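Local coordinates for protein transglutaminase elicitor (Phytophthora sojae, PDB 3TW5) that probably catalyses the cross-linking of glutamine side chains to amines in proteins, and serves as an elicitor of plant innate immunity, at residues Pro36-Tyr41 and Gly293-Phe298; Glu229-Pro234 and Ile280-Thr285; Tyr305-Leu310 and Glu320-Ser325. The protein carries 1 engineered substitution. One frame throughout, in Å; residues are numbered along the deposited sequence.

Contact 1 (Pro36-Tyr41 and Gly293-Phe298)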
loop_
_atom_site.group_PDB
_atom_site.type_symbol
_atom_site.label_atom_id
_atom_site.label_comp_id
_atom_site.label_asym_id
_atom_site.label_seq_id
_atom_site.Cartn_x
_atom_site.Cartn_y
_atom_site.Cartn_z
ATOM N N PRO A 36 9.751 -0.376 -4.164
ATOM C CA PRO A 36 9.140 -1.296 -3.214
ATOM C C PRO A 36 8.848 -2.624 -3.907
ATOM O O PRO A 36 8.434 -2.631 -5.070
ATOM C CB PRO A 36 7.837 -0.591 -2.833
ATOM C CG PRO A 36 8.094 0.842 -3.079
ATOM C CD PRO A 36 8.993 0.883 -4.274
ATOM N N TRP A 37 9.079 -3.733 -3.212
ATOM C CA TRP A 37 8.910 -5.054 -3.817
ATOM C C TRP A 37 7.459 -5.513 -3.903
ATOM O O TRP A 37 6.614 -5.086 -3.117
ATOM C CB TRP A 37 9.769 -6.111 -3.118
ATOM C CG TRP A 37 9.733 -6.106 -1.610
ATOM C CD1 TRP A 37 10.618 -5.489 -0.776
ATOM C CD2 TRP A 37 8.789 -6.776 -0.767
ATOM N NE1 TRP A 37 10.281 -5.722 0.533
ATOM C CE2 TRP A 37 9.163 -6.510 0.570
ATOM C CE3 TRP A 37 7.659 -7.569 -1.010
ATOM C CZ2 TRP A 37 8.446 -7.005 1.664
ATOM C CZ3 TRP A 37 6.945 -8.064 0.079
ATOM C CH2 TRP A 37 7.344 -7.780 1.399
ATOM N N ALA A 38 7.180 -6.382 -4.870
ATOM C CA ALA A 38 5.842 -6.923 -5.051
ATOM C C ALA A 38 5.631 -8.140 -4.163
ATOM O O ALA A 38 6.560 -8.910 -3.917
ATOM C CB ALA A 38 5.605 -7.274 -6.506
ATOM N N GLY A 39 4.402 -8.295 -3.682
ATOM C CA GLY A 39 4.021 -9.408 -2.820
ATOM C C GLY A 39 2.519 -9.407 -2.627
ATOM O O GLY A 39 1.870 -8.389 -2.861
ATOM N N PRO A 40 1.948 -10.542 -2.198
ATOM C CA PRO A 40 0.497 -10.589 -2.073
ATOM C C PRO A 40 -0.008 -9.962 -0.779
ATOM O O PRO A 40 0.782 -9.642 0.113
ATOM C CB PRO A 40 0.194 -12.087 -2.091
ATOM C CG PRO A 40 1.418 -12.733 -1.579
ATOM C CD PRO A 40 2.580 -11.789 -1.742
ATOM N N TYR A 41 -1.321 -9.786 -0.700
ATOM C CA TYR A 41 -1.964 -9.261 0.495
ATOM C C TYR A 41 -2.417 -10.402 1.411
ATOM O O TYR A 41 -3.213 -10.191 2.329
ATOM C CB TYR A 41 -3.129 -8.333 0.122
ATOM C CG TYR A 41 -4.323 -9.018 -0.510
ATOM C CD1 TYR A 41 -5.508 -9.195 0.207
ATOM C CD2 TYR A 41 -4.276 -9.478 -1.828
ATOM C CE1 TYR A 41 -6.618 -9.818 -0.369
ATOM C CE2 TYR A 41 -5.377 -10.108 -2.415
ATOM C CZ TYR A 41 -6.544 -10.270 -1.682
ATOM O OH TYR A 41 -7.630 -10.890 -2.258
ATOM N N GLY A 293 14.808 -6.731 -12.231
ATOM C CA GLY A 293 14.156 -5.792 -13.136
ATOM C C GLY A 293 12.756 -6.290 -13.456
ATOM O O GLY A 293 12.008 -5.646 -14.195
ATOM N N GLN A 294 12.407 -7.438 -12.878
ATOM C CA GLN A 294 11.111 -8.075 -13.077
ATOM C C GLN A 294 9.975 -7.314 -12.381
ATOM O O GLN A 294 8.795 -7.591 -12.621
ATOM C CB GLN A 294 11.171 -9.525 -12.588
ATOM C CG GLN A 294 10.260 -10.481 -13.343
ATOM C CD GLN A 294 10.525 -11.943 -13.012
ATOM O OE1 GLN A 294 11.531 -12.280 -12.379
ATOM N NE2 GLN A 294 9.621 -12.819 -13.442
ATOM N N ILE A 295 10.339 -6.352 -11.533
ATOM C CA ILE A 295 9.370 -5.528 -10.796
ATOM C C ILE A 295 8.483 -4.674 -11.717
ATOM O O ILE A 295 7.365 -4.304 -11.344
ATOM C CB ILE A 295 10.071 -4.647 -9.704
ATOM C CG1 ILE A 295 9.047 -3.966 -8.781
ATOM C CG2 ILE A 295 11.021 -3.620 -10.331
ATOM C CD1 ILE A 295 8.396 -4.891 -7.766
ATOM N N ASP A 296 8.979 -4.387 -12.919
ATOM C CA ASP A 296 8.232 -3.619 -13.917
ATOM C C ASP A 296 6.919 -4.293 -14.315
ATOM O O ASP A 296 5.935 -3.611 -14.594
ATOM C CB ASP A 296 9.096 -3.354 -15.155
ATOM C CG ASP A 296 10.197 -2.336 -14.894
ATOM O OD1 ASP A 296 10.166 -1.257 -15.525
ATOM O OD2 ASP A 296 11.089 -2.605 -14.055
ATOM N N LYS A 297 6.910 -5.627 -14.324
ATOM C CA LYS A 297 5.705 -6.411 -14.624
ATOM C C LYS A 297 4.594 -6.165 -13.608
ATOM O O LYS A 297 3.408 -6.316 -13.919
ATOM C CB LYS A 297 6.024 -7.909 -14.665
ATOM C CG LYS A 297 6.924 -8.342 -15.817
ATOM C CD LYS A 297 7.333 -9.807 -15.683
ATOM C CE LYS A 297 8.475 -10.150 -16.637
ATOM N NZ LYS A 297 8.997 -11.530 -16.409
ATOM N N PHE A 298 4.993 -5.781 -12.398
ATOM C CA PHE A 298 4.062 -5.610 -11.289
ATOM C C PHE A 298 3.940 -4.150 -10.857
ATOM O O PHE A 298 3.528 -3.852 -9.734
ATOM C CB PHE A 298 4.457 -6.523 -10.127
ATOM C CG PHE A 298 4.731 -7.938 -10.549
ATOM C CD1 PHE A 298 3.692 -8.767 -10.969
ATOM C CD2 PHE A 298 6.029 -8.435 -10.550
ATOM C CE1 PHE A 298 3.942 -10.076 -11.375
ATOM C CE2 PHE A 298 6.289 -9.744 -10.948
ATOM C CZ PHE A 298 5.242 -10.567 -11.360
#

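Contact 2 (Glu229-Pro234 and Ile280-Thr285)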
loop_
_atom_site.group_PDB
_atom_site.type_symbol
_atom_site.label_atom_id
_atom_site.label_comp_id
_atom_site.label_asym_id
_atom_site.label_seq_id
_atom_site.Cartn_x
_atom_site.Cartn_y
_atom_site.Cartn_z
ATOM N N GLU A 229 -14.244 -0.767 -0.329
ATOM C CA GLU A 229 -13.135 -1.471 0.311
ATOM C C GLU A 229 -11.831 -0.669 0.310
ATOM O O GLU A 229 -11.581 0.145 -0.584
ATOM C CB GLU A 229 -12.929 -2.841 -0.342
ATOM C CG GLU A 229 -12.773 -2.805 -1.858
ATOM C CD GLU A 229 -13.062 -4.146 -2.502
ATOM O OE1 GLU A 229 -12.153 -4.693 -3.165
ATOM O OE2 GLU A 229 -14.191 -4.657 -2.343
ATOM N N VAL A 230 -11.013 -0.917 1.331
ATOM C CA VAL A 230 -9.729 -0.245 1.510
ATOM C C VAL A 230 -8.614 -1.084 0.877
ATOM O O VAL A 230 -8.461 -2.266 1.194
ATOM C CB VAL A 230 -9.438 0.005 3.021
ATOM C CG1 VAL A 230 -8.070 0.651 3.226
ATOM C CG2 VAL A 230 -10.538 0.866 3.649
ATOM N N TRP A 231 -7.851 -0.467 -0.024
ATOM C CA TRP A 231 -6.694 -1.115 -0.639
ATOM C C TRP A 231 -5.432 -0.297 -0.427
ATOM O O TRP A 231 -5.419 0.904 -0.676
ATOM C CB TRP A 231 -6.916 -1.340 -2.137
ATOM C CG TRP A 231 -7.569 -2.649 -2.458
ATOM C CD1 TRP A 231 -8.807 -2.838 -3.011
ATOM C CD2 TRP A 231 -7.025 -3.959 -2.239
ATOM N NE1 TRP A 231 -9.065 -4.182 -3.157
ATOM C CE2 TRP A 231 -7.988 -4.893 -2.689
ATOM C CE3 TRP A 231 -5.818 -4.435 -1.709
ATOM C CZ2 TRP A 231 -7.782 -6.276 -2.623
ATOM C CZ3 TRP A 231 -5.616 -5.806 -1.642
ATOM C CH2 TRP A 231 -6.593 -6.710 -2.099
ATOM N N ASN A 232 -4.374 -0.955 0.035
ATOM C CA ASN A 232 -3.089 -0.297 0.243
ATOM C C ASN A 232 -2.047 -0.782 -0.748
ATOM O O ASN A 232 -1.865 -1.987 -0.928
ATOM C CB ASN A 232 -2.590 -0.513 1.673
ATOM C CG ASN A 232 -3.432 0.208 2.702
ATOM O OD1 ASN A 232 -3.079 1.294 3.154
ATOM N ND2 ASN A 232 -4.554 -0.393 3.076
ATOM N N GLN A 233 -1.376 0.166 -1.395
ATOM C CA GLN A 233 -0.308 -0.136 -2.346
ATOM C C GLN A 233 0.872 0.793 -2.073
ATOM O O GLN A 233 0.670 1.984 -1.832
ATOM C CB GLN A 233 -0.778 0.063 -3.795
ATOM C CG GLN A 233 -2.207 -0.394 -4.120
ATOM C CD GLN A 233 -2.362 -1.900 -4.201
ATOM O OE1 GLN A 233 -1.426 -2.619 -4.547
ATOM N NE2 GLN A 233 -3.556 -2.386 -3.884
ATOM N N PRO A 234 2.107 0.258 -2.110
ATOM C CA PRO A 234 3.279 1.121 -1.983
ATOM C C PRO A 234 3.565 1.844 -3.299
ATOM O O PRO A 234 3.570 1.219 -4.362
ATOM C CB PRO A 234 4.400 0.138 -1.651
ATOM C CG PRO A 234 3.983 -1.136 -2.282
ATOM C CD PRO A 234 2.479 -1.163 -2.248
ATOM N N ILE A 280 2.940 -0.490 -6.896
ATOM C CA ILE A 280 3.203 -1.914 -7.046
ATOM C C ILE A 280 1.949 -2.701 -6.679
ATOM O O ILE A 280 1.268 -2.362 -5.714
ATOM C CB ILE A 280 4.372 -2.354 -6.133
ATOM C CG1 ILE A 280 5.540 -1.358 -6.206
ATOM C CG2 ILE A 280 4.818 -3.767 -6.464
ATOM C CD1 ILE A 280 6.148 -1.148 -7.594
ATOM N N TYR A 281 1.639 -3.741 -7.452
ATOM C CA TYR A 281 0.493 -4.596 -7.134
ATOM C C TYR A 281 0.871 -6.037 -6.756
ATOM O O TYR A 281 2.018 -6.452 -6.927
ATOM C CB TYR A 281 -0.605 -4.523 -8.212
ATOM C CG TYR A 281 -0.277 -5.146 -9.553
ATOM C CD1 TYR A 281 -0.701 -6.440 -9.861
ATOM C CD2 TYR A 281 0.422 -4.433 -10.527
ATOM C CE1 TYR A 281 -0.421 -7.018 -11.099
ATOM C CE2 TYR A 281 0.707 -4.999 -11.770
ATOM C CZ TYR A 281 0.285 -6.293 -12.048
ATOM O OH TYR A 281 0.566 -6.862 -13.272
ATOM N N GLU A 282 -0.110 -6.781 -6.248
ATOM C CA GLU A 282 0.101 -8.102 -5.647
ATOM C C GLU A 282 0.467 -9.203 -6.643
ATOM O O GLU A 282 -0.034 -9.227 -7.770
ATOM C CB GLU A 282 -1.142 -8.525 -4.852
ATOM C CG GLU A 282 -1.434 -7.673 -3.609
ATOM C CD GLU A 282 -2.187 -6.373 -3.906
ATOM O OE1 GLU A 282 -2.487 -6.086 -5.087
ATOM O OE2 GLU A 282 -2.481 -5.631 -2.944
ATOM N N THR A 283 1.342 -10.109 -6.205
ATOM C CA THR A 283 1.727 -11.299 -6.975
ATOM C C THR A 283 2.350 -12.372 -6.081
ATOM O O THR A 283 2.936 -12.062 -5.045
ATOM C CB THR A 283 2.710 -10.964 -8.133
ATOM O OG1 THR A 283 2.998 -12.153 -8.884
ATOM C CG2 THR A 283 4.012 -10.377 -7.601
ATOM N N TYR A 284 2.228 -13.630 -6.496
ATOM C CA TYR A 284 2.837 -14.744 -5.772
ATOM C C TYR A 284 4.134 -15.227 -6.433
ATOM O O TYR A 284 4.667 -16.285 -6.085
ATOM C CB TYR A 284 1.840 -15.891 -5.619
ATOM C CG TYR A 284 0.654 -15.572 -4.736
ATOM C CD1 TYR A 284 0.638 -15.947 -3.395
ATOM C CD2 TYR A 284 -0.461 -14.906 -5.246
ATOM C CE1 TYR A 284 -0.457 -15.665 -2.582
ATOM C CE2 TYR A 284 -1.559 -14.618 -4.440
ATOM C CZ TYR A 284 -1.550 -15.000 -3.113
ATOM O OH TYR A 284 -2.635 -14.715 -2.317
ATOM N N THR A 285 4.641 -14.438 -7.377
ATOM C CA THR A 285 5.857 -14.784 -8.109
ATOM C C THR A 285 7.081 -14.762 -7.190
ATOM O O THR A 285 7.411 -13.734 -6.591
ATOM C CB THR A 285 6.073 -13.846 -9.318
ATOM O OG1 THR A 285 4.870 -13.785 -10.093
ATOM C CG2 THR A 285 7.213 -14.344 -10.199
#

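Contact 3 (Tyr305-Leu310 and Glu320-Ser325)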
loop_
_atom_site.group_PDB
_atom_site.type_symbol
_atom_site.label_atom_id
_atom_site.label_comp_id
_atom_site.label_asym_id
_atom_site.label_seq_id
_atom_site.Cartn_x
_atom_site.Cartn_y
_atom_site.Cartn_z
ATOM N N TYR A 305 -6.541 14.063 -13.074
ATOM C CA TYR A 305 -6.756 15.340 -13.734
ATOM C C TYR A 305 -7.323 16.315 -12.718
ATOM O O TYR A 305 -8.324 16.027 -12.059
ATOM C CB TYR A 305 -7.712 15.173 -14.923
ATOM C CG TYR A 305 -7.442 13.935 -15.752
ATOM C CD1 TYR A 305 -6.569 13.976 -16.841
ATOM C CD2 TYR A 305 -8.047 12.716 -15.437
ATOM C CE1 TYR A 305 -6.312 12.837 -17.598
ATOM C CE2 TYR A 305 -7.796 11.572 -16.184
ATOM C CZ TYR A 305 -6.929 11.639 -17.263
ATOM O OH TYR A 305 -6.683 10.502 -18.003
ATOM N N TYR A 306 -6.674 17.466 -12.590
ATOM C CA TYR A 306 -7.087 18.463 -11.618
ATOM C C TYR A 306 -6.654 19.876 -11.985
ATOM O O TYR A 306 -5.659 20.076 -12.687
ATOM C CB TYR A 306 -6.585 18.095 -10.212
ATOM C CG TYR A 306 -5.136 17.654 -10.128
ATOM C CD1 TYR A 306 -4.783 16.313 -10.282
ATOM C CD2 TYR A 306 -4.121 18.577 -9.871
ATOM C CE1 TYR A 306 -3.454 15.903 -10.199
ATOM C CE2 TYR A 306 -2.789 18.177 -9.782
ATOM C CZ TYR A 306 -2.464 16.840 -9.948
ATOM O OH TYR A 306 -1.150 16.445 -9.860
ATOM N N LEU A 307 -7.431 20.848 -11.519
ATOM C CA LEU A 307 -7.059 22.251 -11.600
ATOM C C LEU A 307 -6.365 22.631 -10.306
ATOM O O LEU A 307 -6.904 22.405 -9.226
ATOM C CB LEU A 307 -8.299 23.136 -11.780
ATOM C CG LEU A 307 -9.123 23.099 -13.070
ATOM C CD1 LEU A 307 -10.425 23.864 -12.870
ATOM C CD2 LEU A 307 -8.338 23.664 -14.250
ATOM N N LEU A 308 -5.169 23.195 -10.411
ATOM C CA LEU A 308 -4.489 23.748 -9.246
ATOM C C LEU A 308 -4.737 25.249 -9.164
ATOM O O LEU A 308 -4.692 25.950 -10.180
ATOM C CB LEU A 308 -2.987 23.454 -9.290
ATOM C CG LEU A 308 -2.519 22.016 -9.055
ATOM C CD1 LEU A 308 -1.002 21.941 -9.131
ATOM C CD2 LEU A 308 -3.010 21.478 -7.718
ATOM N N GLU A 309 -5.012 25.735 -7.957
ATOM C CA GLU A 309 -5.229 27.161 -7.734
ATOM C C GLU A 309 -3.938 27.840 -7.300
ATOM O O GLU A 309 -3.285 27.406 -6.347
ATOM C CB GLU A 309 -6.322 27.388 -6.695
ATOM C CG GLU A 309 -7.692 26.913 -7.130
ATOM C CD GLU A 309 -8.610 26.629 -5.959
ATOM O OE1 GLU A 309 -8.254 26.987 -4.819
ATOM O OE2 GLU A 309 -9.690 26.046 -6.176
ATOM N N LEU A 310 -3.579 28.904 -8.013
ATOM C CA LEU A 310 -2.356 29.659 -7.753
ATOM C C LEU A 310 -2.670 31.080 -7.306
ATOM O O LEU A 310 -3.643 31.680 -7.763
ATOM C CB LEU A 310 -1.488 29.696 -9.012
ATOM C CG LEU A 310 -0.429 28.615 -9.263
ATOM C CD1 LEU A 310 -0.957 27.191 -9.108
ATOM C CD2 LEU A 310 0.175 28.804 -10.648
ATOM N N GLU A 320 -9.034 21.567 -7.491
ATOM C CA GLU A 320 -10.310 20.902 -7.757
ATOM C C GLU A 320 -10.091 19.712 -8.685
ATOM O O GLU A 320 -9.361 19.824 -9.667
ATOM C CB GLU A 320 -11.307 21.871 -8.405
ATOM C CG GLU A 320 -11.944 22.893 -7.462
ATOM C CD GLU A 320 -12.929 22.280 -6.472
ATOM O OE1 GLU A 320 -13.459 21.180 -6.741
ATOM O OE2 GLU A 320 -13.180 22.911 -5.424
ATOM N N TRP A 321 -10.719 18.580 -8.374
ATOM C CA TRP A 321 -10.658 17.401 -9.239
ATOM C C TRP A 321 -11.549 17.582 -10.470
ATOM O O TRP A 321 -12.648 18.132 -10.372
ATOM C CB TRP A 321 -11.097 16.146 -8.483
ATOM C CG TRP A 321 -10.245 15.763 -7.306
ATOM C CD1 TRP A 321 -10.567 15.897 -5.988
ATOM C CD2 TRP A 321 -8.944 15.161 -7.341
ATOM N NE1 TRP A 321 -9.550 15.422 -5.199
ATOM C CE2 TRP A 321 -8.540 14.967 -6.003
ATOM C CE3 TRP A 321 -8.079 14.773 -8.372
ATOM C CZ2 TRP A 321 -7.306 14.401 -5.667
ATOM C CZ3 TRP A 321 -6.851 14.210 -8.036
ATOM C CH2 TRP A 321 -6.478 14.031 -6.695
ATOM N N VAL A 322 -11.073 17.117 -11.625
ATOM C CA VAL A 322 -11.840 17.183 -12.877
ATOM C C VAL A 322 -11.777 15.857 -13.646
ATOM O O VAL A 322 -11.099 14.921 -13.219
ATOM C CB VAL A 322 -11.369 18.348 -13.803
ATOM C CG1 VAL A 322 -11.552 19.705 -13.127
ATOM C CG2 VAL A 322 -9.924 18.154 -14.253
ATOM N N TYR A 323 -12.490 15.791 -14.773
ATOM C CA TYR A 323 -12.457 14.644 -15.698
ATOM C C TYR A 323 -12.652 13.271 -15.045
ATOM O O TYR A 323 -11.966 12.301 -15.398
ATOM C CB TYR A 323 -11.165 14.634 -16.536
ATOM C CG TYR A 323 -11.146 15.566 -17.730
ATOM C CD1 TYR A 323 -12.317 15.881 -18.423
ATOM C CD2 TYR A 323 -9.943 16.105 -18.192
ATOM C CE1 TYR A 323 -12.294 16.735 -19.528
ATOM C CE2 TYR A 323 -9.907 16.957 -19.298
ATOM C CZ TYR A 323 -11.087 17.267 -19.961
ATOM O OH TYR A 323 -11.064 18.105 -21.055
ATOM N N GLY A 324 -13.578 13.182 -14.098
ATOM C CA GLY A 324 -13.901 11.897 -13.486
ATOM C C GLY A 324 -12.887 11.389 -12.474
ATOM O O GLY A 324 -13.047 10.291 -11.937
ATOM N N SER A 325 -11.838 12.174 -12.226
ATOM C CA SER A 325 -10.976 11.969 -11.059
ATOM C C SER A 325 -11.670 12.555 -9.828
ATOM O O SER A 325 -11.105 12.593 -8.735
ATOM C CB SER A 325 -9.596 12.603 -11.263
ATOM O OG SER A 325 -8.746 11.753 -12.014
#

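Contact 1 (Pro36-Tyr41 and Gly293-Phe298)
I295 reaches across to the backbone of P36-A38 with one branch of its side chain, the one that ends in CD1. From CB, CG1 leaves anti to the backbone N (chi1 -170°) and is thereby carried to the first segment, coming within 4.0 Å of P36 O. The next bond is turned (chi2 75°) and sets CD1 against the chain itself: this methyl lies 3.5 Å from P36 O, 3.5 Å from A38 N and 4.0 Å from W37 CA. Its other neighbour is the methyl of A38, with CB of A38 3.9 Å from CD1 of I295. Isoleucine suits the spot because its CG1-CD1 arm is an apolar group long enough to put a methyl against the backbone from P36 to A38.

The second segment is a short 3-10 turn, Q294-K297, that follows helix 289-292 and leads into strand 299-310. Backbone bonds from K297 N to Q294 O and from F298 N to I295 O hold the turn wound. It presents I295 and F298, three residues apart, to the same small side chain: A38 CB also lies 3.9 Å from F298 CB and meets the F298 ring obliquely. Alanine fits here, since two larger groups converge on its single methyl. Over the centre of the F298 ring, on one face, sits K297 CB, 4.0 Å above the plane. L289 of the preceding helix adds to the apolar cluster round A38 and F298.

W37 points the other way, its indole turned to helices 128-137 and 154-167; NE1 bonds to E138 O, just past the end of helix 128-137. A38 O accepts from K158 NZ and W37 O from W131 NE1, which fasten the extended segment to these two helices.

Contact 2 (Glu229-Pro234 and Ile280-Thr285)
I280 bonds to P234 across the place where two antiparallel neighbours of the main sheet, strands 232-246 and 269-280, part company: one is just starting and the other has run its length. The amide N of I280 donates to P234 O at 3.1 Å, with an N-H...O angle of 166°. Taken from CA to CA, the touching parts W231-P234 and I280-E282 run 130° apart. Proline suits this site, since its carbonyl can still accept a sheet bond while its ring offers an apolar wall. I280 uses that wall, CB lying 4.1 Å from P234 CG, and the two side chains cross at about a right angle. CG1 of I280, beside its own backbone N, comes 3.7 Å from P234 O, so the isoleucine flanks the very bond its backbone makes.

Y281 follows the last residue of strand 269-280, its backbone still bonded to F298, and its ring leads away from the first segment. E282 then turns back. CG stands anti to the carbonyl carbon, and a bend at chi2 (83°) turns CD toward the first segment, where the carboxylate touches both W231 and Q233. OE2 meets the indole obliquely, 3.4 Å from W231 CZ3. The side chains of Q233 and E282 cross nearly squarely; the length of the glutamate lets it reach the strand from the loop. W131 of helix 128-137 packs against Q233, P234 and E282 together. The indole is also held by E229, whose OE1 accepts a hydrogen bond from W231 NE1 (3.1 Å) through its anti lone pair. Farther along, T283 pairs with T285 two residues on: their OG1 atoms lie 2.8 Å apart, a hydrogen bond in which either hydroxyl could be the donor.

Contact 3 (Tyr305-Leu310 and Glu320-Ser325)
Y306 and W321 form a non-hydrogen-bonded antiparallel pair, their CA atoms 4.4 Å apart, and the next pair, L307 with E320, is hydrogen-bonded in both directions, L307 N to E320 O and E320 N to L307 O, each 2.9 Å. One further backbone bond follows, V322 N to Y305 O at 3.0 Å.

On one face the rings of Y306 and W321 lie side by side and point the same way, Y306 CD1 3.7 Å from W321 CZ3, with planes at 80°. Helix 202-215 covers them; Y306 OH bonds to H206 and W321 NE1 to L200 O.

These strands are the two arms of the beta hairpin 299-310/316-321, and the second arm ends in a type I' turn, V322-S325. Both central residues have positive phi, which glycine at 324 adopts readily. The turn folds Y323 back on Y305: the edge of Y323 meets the face of Y305 in a T-shaped pair, centroids 5.8 Å apart and planes at 85°. S325 OG accepts a weak bond from Y305 N.

V322 divides its branches between Y305 and L307, CG2 3.8 Å from Y305 CB and CG1 against L307 CG, with F255 of helix 248-256 against L307 and V322. E309 OE1 is bonded to N264 ND2. The OE2 atoms of E309 and E320 come to 4.8 Å of each other, a like-charge approach that the amino group of E1, bonded to both, would be expected to offset.

From the N terminus, segment 36-41 opens first, then 229-234; contact 2 closes at 280-285, and contact 1 only afterwards at 293-298, so the smaller loop lies wholly within the larger. The two meet, with F298 O 3.0 Å from Y281 N and K297 O 3.0 Å from Y281 OH, both probable hydrogen bonds; their centres are 9 Å apart. Together they tie the segment after strand 29-31 to the ends of sheet strands 232-246 and 269-280 and the start of 299-310. Contact 3 follows in series, a short hairpin farther along strand 299-310, its centre about 26 Å from that of contact 2 on the same sheet and 30 Å from that of contact 1.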